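Local coordinates for protein probable aminotransferase (Pseudomonas aeruginosa, PDB 5YKR) that is a probable class-III aminotransferase, a member of the pyridoxal-phosphate-dependent aminotransferase family, found here as an assembly of two chains, at residues A[123-126]-A[132-135]; A[125-130]-A[345-350]; A[226-229]-A[235-238]; A[359-364]-A[437-442]. All blocks are in the same frame, centred on the assembly; numbering follows the deposited sequence.

Interaction 1 of 4, residues A[123-126]-A[132-135]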
# COMPACT_ATOMS: atom_id res chain seq x y z
N GLU A 123 -2.94 -18.82 13.04
CA GLU A 123 -4.28 -18.82 12.49
C GLU A 123 -4.29 -18.92 10.97
O GLU A 123 -5.12 -19.64 10.40
CB GLU A 123 -5.04 -17.59 12.97
CG GLU A 123 -6.37 -17.31 12.24
CD GLU A 123 -7.46 -18.33 12.49
OE1 GLU A 123 -7.37 -19.17 13.43
OE2 GLU A 123 -8.50 -18.23 11.79
N LEU A 124 -3.42 -18.13 10.33
CA LEU A 124 -3.37 -18.15 8.87
C LEU A 124 -3.02 -19.55 8.36
O LEU A 124 -3.61 -20.04 7.39
CB LEU A 124 -2.38 -17.13 8.34
CG LEU A 124 -2.78 -15.65 8.51
CD1 LEU A 124 -1.58 -14.75 8.32
CD2 LEU A 124 -3.88 -15.31 7.55
N ALA A 125 -2.04 -20.18 9.00
CA ALA A 125 -1.65 -21.53 8.60
C ALA A 125 -2.78 -22.54 8.79
O ALA A 125 -2.99 -23.40 7.92
CB ALA A 125 -0.39 -21.94 9.33
N ARG A 126 -3.50 -22.42 9.89
CA ARG A 126 -4.64 -23.30 10.16
C ARG A 126 -5.77 -23.09 9.15
O ARG A 126 -6.32 -24.03 8.57
CB ARG A 126 -5.22 -23.01 11.57
CG ARG A 126 -6.43 -23.87 11.92
CD ARG A 126 -7.30 -23.14 12.96
NE ARG A 126 -8.00 -21.96 12.45
CZ ARG A 126 -9.06 -21.99 11.68
NH1 ARG A 126 -9.55 -23.15 11.20
NH2 ARG A 126 -9.62 -20.86 11.32
N TYR A 132 3.60 -20.60 5.63
CA TYR A 132 4.40 -19.41 5.85
C TYR A 132 3.74 -18.18 5.25
O TYR A 132 3.27 -18.22 4.13
CB TYR A 132 5.78 -19.55 5.20
CG TYR A 132 6.61 -20.64 5.85
CD1 TYR A 132 7.23 -20.45 7.09
CD2 TYR A 132 6.76 -21.85 5.23
CE1 TYR A 132 7.91 -21.49 7.72
CE2 TYR A 132 7.44 -22.88 5.82
CZ TYR A 132 8.04 -22.71 7.05
OH TYR A 132 8.76 -23.71 7.63
N TRP A 133 3.77 -17.07 6.01
CA TRP A 133 3.00 -15.87 5.66
C TRP A 133 3.86 -14.61 5.79
O TRP A 133 4.92 -14.59 6.43
CB TRP A 133 1.78 -15.76 6.61
CG TRP A 133 0.88 -16.92 6.40
CD1 TRP A 133 1.05 -18.18 6.91
CD2 TRP A 133 -0.21 -17.00 5.46
NE1 TRP A 133 0.11 -19.03 6.36
CE2 TRP A 133 -0.64 -18.34 5.45
CE3 TRP A 133 -0.87 -16.07 4.66
CZ2 TRP A 133 -1.72 -18.78 4.65
CZ3 TRP A 133 -1.92 -16.52 3.85
CH2 TRP A 133 -2.32 -17.86 3.84
N GLN A 134 3.37 -13.56 5.14
CA GLN A 134 3.87 -12.19 5.27
C GLN A 134 2.68 -11.25 5.14
O GLN A 134 1.62 -11.63 4.64
CB GLN A 134 4.91 -11.86 4.18
CG GLN A 134 6.24 -12.57 4.30
CD GLN A 134 7.12 -12.09 5.43
OE1 GLN A 134 7.95 -11.19 5.22
NE2 GLN A 134 7.01 -12.73 6.66
N VAL A 135 2.84 -10.02 5.60
CA VAL A 135 1.81 -8.97 5.52
C VAL A 135 2.29 -7.81 4.69
O VAL A 135 3.47 -7.43 4.77
CB VAL A 135 1.45 -8.45 6.93
CG1 VAL A 135 0.41 -7.35 6.93
CG2 VAL A 135 1.02 -9.59 7.81
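L124 and W133 both carry CG beside the backbone N and anti to the carbonyl carbon, with chi1 at -70° and -63°, and these turns lay the leucine obliquely against the indole. L124 CB stands over the five-membered ring, 3.5 Å from the centroid of the W133 pyrrole and only 8° off the ring normal, a CH-pi contact made squarely on the face. The branch end continues toward the root of the tryptophan: L124 CD1 lies 3.8 Å from W133 CG. Helix backbone follows, with L124 O 3.6 Å from W133 CZ2. A125 N comes as near to W133 NE1, but obliquely and without a hydrogen bond. That indole N-H instead reaches L130 O, in the short link that joins helix 115-128 to strand 132-136. The strand is an edge of the seven-stranded mixed sheet, the central sheet of this aminotransferase fold, and runs antiparallel to strand 295-299, whose V296 packs on both L124 and W133. On the strand, Q134 NE2 donates to W133 O over 2.8 Å, in the carbonyl plane and on a lone pair; the same nitrogen bonds A45 O of the second subunit, and W41 of that subunit packs on W133. On the helix, R126 grips E123 side-on: R126 NE meets E123 OE1 at 3.0 Å, and R126 NH2 meets E123 OE2 at 2.9 Å. Both nitrogens come from above the carboxylate plane.

Interaction 2 of 4, residues A[125-130]-A[345-350]; sequences ARRFGL and EVMTED
M347 O takes two N-H groups from one guanidinium: R127 NH1 donates to it over 3.0 Å, and R127 NH2 reaches M347 O at 3.1 Å. The grip is end-on, with the oxygen almost exactly in the guanidinium plane. NH1 arrives in the carbonyl plane on a lone pair, whereas NH2 is tilted 31° from it. R127 runs out extended, CG anti to the backbone N (chi1 179°), before bending at chi3 (-72°) to present its end; on the way, CG lies over the centre of the F128 ring. The methionine side chain crosses the arginine at about a right angle, M347 CB standing 3.6 Å from R127 NH1. M347 centres an inverse gamma turn, closed by a weak bond from T348 N to V346 O, and T348 OG1 then caps A351 N of helix 349-372. R127 has further partners: NE forms a salt bridge with E123, and NH1 also bonds P268 O. The helix end at 125-128 is thereby tied to a backbone oxygen in the turn ahead of helix 349-372. The charge of R127 is probably offset in part by E123, shared with R126, while M347 O, a neutral acceptor used twice, is probably polarised by it.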
# COMPACT_ATOMS: atom_id res chain seq x y z
N ALA A 125 -2.04 -20.18 9.00
CA ALA A 125 -1.65 -21.53 8.60
C ALA A 125 -2.78 -22.54 8.79
O ALA A 125 -2.99 -23.40 7.92
CB ALA A 125 -0.39 -21.94 9.33
N ARG A 126 -3.50 -22.42 9.89
CA ARG A 126 -4.64 -23.30 10.16
C ARG A 126 -5.77 -23.09 9.15
O ARG A 126 -6.32 -24.03 8.57
CB ARG A 126 -5.22 -23.01 11.57
CG ARG A 126 -6.43 -23.87 11.92
CD ARG A 126 -7.30 -23.14 12.96
NE ARG A 126 -8.00 -21.96 12.45
CZ ARG A 126 -9.06 -21.99 11.68
NH1 ARG A 126 -9.55 -23.15 11.20
NH2 ARG A 126 -9.62 -20.86 11.32
N ARG A 127 -6.10 -21.82 8.93
CA ARG A 127 -7.26 -21.47 8.12
C ARG A 127 -7.06 -21.76 6.66
O ARG A 127 -7.95 -22.29 5.99
CB ARG A 127 -7.57 -19.95 8.33
CG ARG A 127 -8.74 -19.44 7.53
CD ARG A 127 -9.03 -18.01 7.91
NE ARG A 127 -9.62 -17.83 9.24
CZ ARG A 127 -10.91 -17.64 9.49
NH1 ARG A 127 -11.80 -17.59 8.54
NH2 ARG A 127 -11.30 -17.42 10.73
N PHE A 128 -5.89 -21.34 6.13
CA PHE A 128 -5.69 -21.35 4.69
C PHE A 128 -4.75 -22.46 4.20
O PHE A 128 -4.54 -22.63 2.99
CB PHE A 128 -5.22 -19.98 4.21
CG PHE A 128 -6.22 -18.89 4.42
CD1 PHE A 128 -7.51 -18.95 3.86
CD2 PHE A 128 -5.90 -17.78 5.18
CE1 PHE A 128 -8.41 -17.93 4.07
CE2 PHE A 128 -6.78 -16.76 5.38
CZ PHE A 128 -8.06 -16.84 4.84
N GLY A 129 -4.20 -23.25 5.13
CA GLY A 129 -3.51 -24.46 4.74
C GLY A 129 -2.17 -24.35 4.06
O GLY A 129 -1.76 -25.27 3.34
N LEU A 130 -1.53 -23.22 4.22
CA LEU A 130 -0.17 -22.99 3.82
C LEU A 130 0.61 -22.56 5.06
O LEU A 130 0.09 -21.78 5.89
CB LEU A 130 -0.07 -21.95 2.71
CG LEU A 130 -0.67 -22.28 1.36
CD1 LEU A 130 -0.51 -21.12 0.39
CD2 LEU A 130 -0.04 -23.49 0.78
N GLU A 345 -13.11 -13.48 15.59
CA GLU A 345 -14.45 -13.09 15.97
C GLU A 345 -15.42 -12.85 14.84
O GLU A 345 -16.64 -12.90 15.08
CB GLU A 345 -14.41 -11.85 16.87
CG GLU A 345 -13.48 -11.95 18.05
CD GLU A 345 -13.87 -13.00 19.07
OE1 GLU A 345 -15.08 -13.33 19.17
OE2 GLU A 345 -12.97 -13.47 19.75
N VAL A 346 -14.94 -12.61 13.62
CA VAL A 346 -15.81 -12.16 12.54
C VAL A 346 -15.99 -13.20 11.43
O VAL A 346 -17.09 -13.49 11.02
CB VAL A 346 -15.30 -10.82 11.96
CG1 VAL A 346 -16.15 -10.34 10.81
CG2 VAL A 346 -15.28 -9.76 13.05
N MET A 347 -14.89 -13.73 10.90
CA MET A 347 -14.89 -14.64 9.74
C MET A 347 -15.13 -16.07 10.19
O MET A 347 -14.27 -16.94 10.05
CB MET A 347 -13.55 -14.51 9.01
CG MET A 347 -13.40 -13.19 8.35
SD MET A 347 -11.87 -12.97 7.45
CE MET A 347 -11.94 -14.27 6.25
N THR A 348 -16.31 -16.28 10.77
CA THR A 348 -16.68 -17.56 11.35
C THR A 348 -17.65 -18.33 10.46
O THR A 348 -18.27 -17.79 9.56
CB THR A 348 -17.36 -17.35 12.72
OG1 THR A 348 -18.60 -16.65 12.50
CG2 THR A 348 -16.44 -16.58 13.63
N GLU A 349 -17.80 -19.61 10.77
CA GLU A 349 -18.76 -20.46 10.04
C GLU A 349 -20.17 -19.87 10.20
O GLU A 349 -20.93 -19.86 9.25
CB GLU A 349 -18.75 -21.91 10.59
CG GLU A 349 -19.76 -22.86 9.95
CD GLU A 349 -19.59 -24.30 10.44
OE1 GLU A 349 -18.68 -24.95 9.88
OE2 GLU A 349 -20.30 -24.79 11.39
N ASP A 350 -20.52 -19.40 11.40
CA ASP A 350 -21.87 -18.85 11.61
C ASP A 350 -22.11 -17.58 10.78
O ASP A 350 -23.19 -17.36 10.23
CB ASP A 350 -22.12 -18.52 13.09
CG ASP A 350 -22.30 -19.72 13.99
OD1 ASP A 350 -22.51 -20.84 13.52
OD2 ASP A 350 -22.27 -19.54 15.25

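Interaction 3 of 4, residues A[226-229]-A[235-238]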
# COMPACT_ATOMS: atom_id res chain seq x y z
N GLU A 226 -7.34 -15.25 -10.00
CA GLU A 226 -8.44 -15.58 -9.10
C GLU A 226 -8.85 -17.02 -9.39
O GLU A 226 -8.74 -17.49 -10.53
CB GLU A 226 -9.63 -14.67 -9.30
CG GLU A 226 -9.40 -13.21 -8.95
CD GLU A 226 -10.71 -12.47 -9.06
OE1 GLU A 226 -11.07 -12.03 -10.21
OE2 GLU A 226 -11.42 -12.34 -8.03
N PRO A 227 -9.39 -17.74 -8.40
CA PRO A 227 -9.90 -19.09 -8.69
C PRO A 227 -11.24 -19.11 -9.41
O PRO A 227 -11.67 -20.15 -9.93
CB PRO A 227 -9.98 -19.72 -7.29
CG PRO A 227 -10.26 -18.56 -6.38
CD PRO A 227 -9.56 -17.37 -6.97
N PHE A 228 -11.90 -17.95 -9.42
CA PHE A 228 -13.21 -17.74 -10.03
C PHE A 228 -13.16 -16.25 -10.35
O PHE A 228 -12.89 -15.46 -9.43
CB PHE A 228 -14.24 -18.15 -8.96
CG PHE A 228 -15.68 -18.15 -9.39
CD1 PHE A 228 -16.35 -17.00 -9.76
CD2 PHE A 228 -16.40 -19.33 -9.29
CE1 PHE A 228 -17.68 -17.06 -10.11
CE2 PHE A 228 -17.72 -19.41 -9.65
CZ PHE A 228 -18.36 -18.26 -10.05
N MET A 229 -13.23 -15.86 -11.63
CA MET A 229 -12.98 -14.46 -11.94
C MET A 229 -14.16 -13.61 -11.45
O MET A 229 -15.32 -14.01 -11.60
CB MET A 229 -12.72 -14.23 -13.43
CG MET A 229 -11.65 -15.12 -13.98
SD MET A 229 -11.26 -14.83 -15.74
CE MET A 229 -10.51 -13.19 -15.70
N VAL A 235 -16.79 -15.13 -13.86
CA VAL A 235 -16.44 -16.21 -14.79
C VAL A 235 -16.09 -17.44 -13.97
O VAL A 235 -14.99 -17.55 -13.37
CB VAL A 235 -15.26 -15.84 -15.72
CG1 VAL A 235 -15.09 -16.96 -16.75
CG2 VAL A 235 -15.47 -14.46 -16.36
N PRO A 236 -17.02 -18.39 -13.91
CA PRO A 236 -16.69 -19.61 -13.18
C PRO A 236 -15.64 -20.46 -13.87
O PRO A 236 -15.56 -20.47 -15.11
CB PRO A 236 -18.03 -20.39 -13.20
CG PRO A 236 -19.06 -19.41 -13.57
CD PRO A 236 -18.40 -18.40 -14.42
N PRO A 237 -14.82 -21.18 -13.11
CA PRO A 237 -13.94 -22.18 -13.70
C PRO A 237 -14.77 -23.34 -14.27
O PRO A 237 -15.76 -23.76 -13.67
CB PRO A 237 -13.06 -22.59 -12.52
CG PRO A 237 -13.94 -22.42 -11.33
CD PRO A 237 -14.83 -21.25 -11.63
N ALA A 238 -14.39 -23.80 -15.45
CA ALA A 238 -15.02 -24.92 -16.09
C ALA A 238 -14.73 -26.20 -15.32
O ALA A 238 -13.77 -26.30 -14.56
CB ALA A 238 -14.50 -25.08 -17.51
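The connection between strand 220-225 and helix 241-251, part of a beta-alpha-beta crossover that returns through the neighbouring parallel strand 255-259, folds back on itself at M229 and V235. These two form a single antiparallel bridge, a hydrogen-bonded pair: M229 N donates to V235 O over 3.0 Å, and V235 N to M229 O over 2.9 Å, the latter the straighter at 160°. Their side chains lie side by side and point the same way, M229 CB 3.8 Å from V235 CB. Next to the bridge, F228 has CG anti to the backbone N (chi1 -174°), a turn that brings its ring over to the two prolines. One face receives P236 CA, 3.8 Å from the F228 ring centroid and 14° off the normal, a CH-pi contact; V235 O stands above the same face, nearer the rim. F228 CE2 also touches P236 CB at 3.7 Å. The P237 and F228 side chains cross at about a right angle, and P237 CD comes within 3.4 Å of F228 CD2. The proline ring then reaches back to the other limb, where P227 O lies 3.5 Å from P237 CG and accepts a hydrogen bond from H242 at the start of helix 241-251. Y271 of helix 270-275 packs on P227, F228 and P237, and T380 and I382 of strand 378-382 touch the phenylalanine. The single bridge closes a hairpin-like turn without regular strands, set in the strand-to-helix connection of a beta-alpha-beta crossover.

Interaction 4 of 4, residues A[359-364]-A[437-442]; sequences AAQLEA and TRAEDV
Q361 lies obliquely across V442, its CG and CD against one methyl and its amide end at A439. With CG anti to the backbone N (chi1 177°) and the chain extended beyond it, CB begins 4.2 Å from V442 CG1. Q361 CG closes to 3.7 Å from that methyl, and CD to 3.6 Å. At the amide both atoms reach A439: Q361 OE1 lies 3.9 Å from A439 CB, and Q361 NE2, still against the V442 methyl, bonds weakly to A439 O (3.4 Å, 143°). V442 CG1, itself anti to its backbone N, fits between this glutamine and the next residue, touching L362 CB at 3.7 Å. The first turn of the second helix is braced from its own side: R438, at the N-cap position, donates its backbone N to D441 OD2, and R438 NH2 meets D441 OD1 at 2.8 Å on the syn lone pair. The contact thus sets the middle of helix 349-372 against the beginning of helix 439-456, with E443 and H445 of the latter touching Q361 and L362. F80 packs on L362 and D441, V386 of strand 385-389 on A359, L362 and E363, and R381 of strand 378-382 forms a salt bridge with E363.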
# COMPACT_ATOMS: atom_id res chain seq x y z
N ALA A 359 -27.50 -14.05 0.65
CA ALA A 359 -27.03 -13.96 -0.74
C ALA A 359 -27.84 -14.87 -1.66
O ALA A 359 -28.17 -14.49 -2.79
CB ALA A 359 -25.55 -14.22 -0.82
N ALA A 360 -28.18 -16.07 -1.19
CA ALA A 360 -29.02 -16.97 -1.98
C ALA A 360 -30.38 -16.39 -2.22
O ALA A 360 -30.91 -16.52 -3.32
CB ALA A 360 -29.14 -18.30 -1.29
N GLN A 361 -30.94 -15.72 -1.21
CA GLN A 361 -32.24 -15.05 -1.36
C GLN A 361 -32.13 -13.96 -2.44
O GLN A 361 -32.99 -13.81 -3.28
CB GLN A 361 -32.68 -14.47 0.00
CG GLN A 361 -34.01 -13.66 0.02
CD GLN A 361 -34.19 -12.80 1.28
OE1 GLN A 361 -33.46 -12.98 2.27
NE2 GLN A 361 -35.15 -11.86 1.25
N LEU A 362 -31.05 -13.18 -2.39
CA LEU A 362 -30.86 -12.07 -3.32
C LEU A 362 -30.71 -12.61 -4.76
O LEU A 362 -31.35 -12.10 -5.69
CB LEU A 362 -29.64 -11.22 -2.87
CG LEU A 362 -29.46 -9.89 -3.61
CD1 LEU A 362 -28.79 -8.87 -2.67
CD2 LEU A 362 -28.68 -10.07 -4.89
N GLU A 363 -29.89 -13.66 -4.90
CA GLU A 363 -29.67 -14.33 -6.18
C GLU A 363 -31.00 -14.85 -6.76
O GLU A 363 -31.32 -14.61 -7.91
CB GLU A 363 -28.72 -15.50 -5.99
CG GLU A 363 -28.50 -16.35 -7.25
CD GLU A 363 -27.86 -17.70 -6.96
OE1 GLU A 363 -27.75 -18.10 -5.77
OE2 GLU A 363 -27.44 -18.34 -7.93
N ALA A 364 -31.77 -15.55 -5.95
CA ALA A 364 -33.05 -16.12 -6.40
C ALA A 364 -34.00 -15.02 -6.88
O ALA A 364 -34.68 -15.19 -7.90
CB ALA A 364 -33.66 -16.95 -5.29
N THR A 437 -26.54 -7.78 7.31
CA THR A 437 -27.59 -7.72 6.29
C THR A 437 -28.85 -8.45 6.80
O THR A 437 -28.74 -9.49 7.49
CB THR A 437 -27.13 -8.32 4.96
OG1 THR A 437 -25.82 -7.77 4.64
CG2 THR A 437 -28.16 -8.06 3.84
N ARG A 438 -30.01 -7.86 6.55
CA ARG A 438 -31.27 -8.46 6.99
C ARG A 438 -32.10 -8.85 5.77
O ARG A 438 -31.93 -8.29 4.68
CB ARG A 438 -32.05 -7.42 7.81
CG ARG A 438 -31.38 -6.95 9.09
CD ARG A 438 -32.02 -5.66 9.63
NE ARG A 438 -32.12 -4.61 8.58
CZ ARG A 438 -32.65 -3.39 8.73
NH1 ARG A 438 -33.16 -2.99 9.90
NH2 ARG A 438 -32.64 -2.55 7.68
N ALA A 439 -33.02 -9.79 5.97
CA ALA A 439 -33.90 -10.23 4.88
C ALA A 439 -34.65 -9.06 4.24
O ALA A 439 -34.77 -8.98 3.02
CB ALA A 439 -34.88 -11.25 5.42
N GLU A 440 -35.10 -8.11 5.05
CA GLU A 440 -35.77 -6.92 4.51
C GLU A 440 -34.92 -6.10 3.56
O GLU A 440 -35.43 -5.44 2.65
CB GLU A 440 -36.39 -6.03 5.62
CG GLU A 440 -35.40 -5.35 6.55
CD GLU A 440 -36.05 -4.70 7.77
OE1 GLU A 440 -36.68 -3.63 7.59
OE2 GLU A 440 -35.90 -5.25 8.89
N ASP A 441 -33.60 -6.11 3.80
CA ASP A 441 -32.69 -5.35 2.97
C ASP A 441 -32.58 -5.99 1.59
O ASP A 441 -32.57 -5.31 0.56
CB ASP A 441 -31.29 -5.36 3.59
CG ASP A 441 -31.22 -4.75 4.96
OD1 ASP A 441 -32.07 -3.89 5.31
OD2 ASP A 441 -30.28 -5.17 5.72
N VAL A 442 -32.53 -7.31 1.58
CA VAL A 442 -32.54 -8.07 0.33
C VAL A 442 -33.87 -7.84 -0.42
O VAL A 442 -33.86 -7.64 -1.66
CB VAL A 442 -32.29 -9.55 0.59
CG1 VAL A 442 -32.49 -10.36 -0.67
CG2 VAL A 442 -30.90 -9.76 1.15

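In the fold
Interactions 1 and 2 adjoin, their centres 11 Å apart: they share A125 and R126 on helix 115-128, and W133 CH2 packs 3.6 Å from F128 CB. One flank of that helix faces the edge strand 132-136 and, through it, the second subunit; its end meets the turn before helix 349-372. This long helix continues to interaction 4, centred 24 Å from interaction 2. Interaction 3 comes between the two partners of interaction 2 in sequence, and its centre lies 22 to 24 Å from each of the others without touching them. Interactions 1 and 2 thus form one patch at the sheet edge, interaction 3 closes on itself, and interaction 4, last in sequence, reaches helix 439-456.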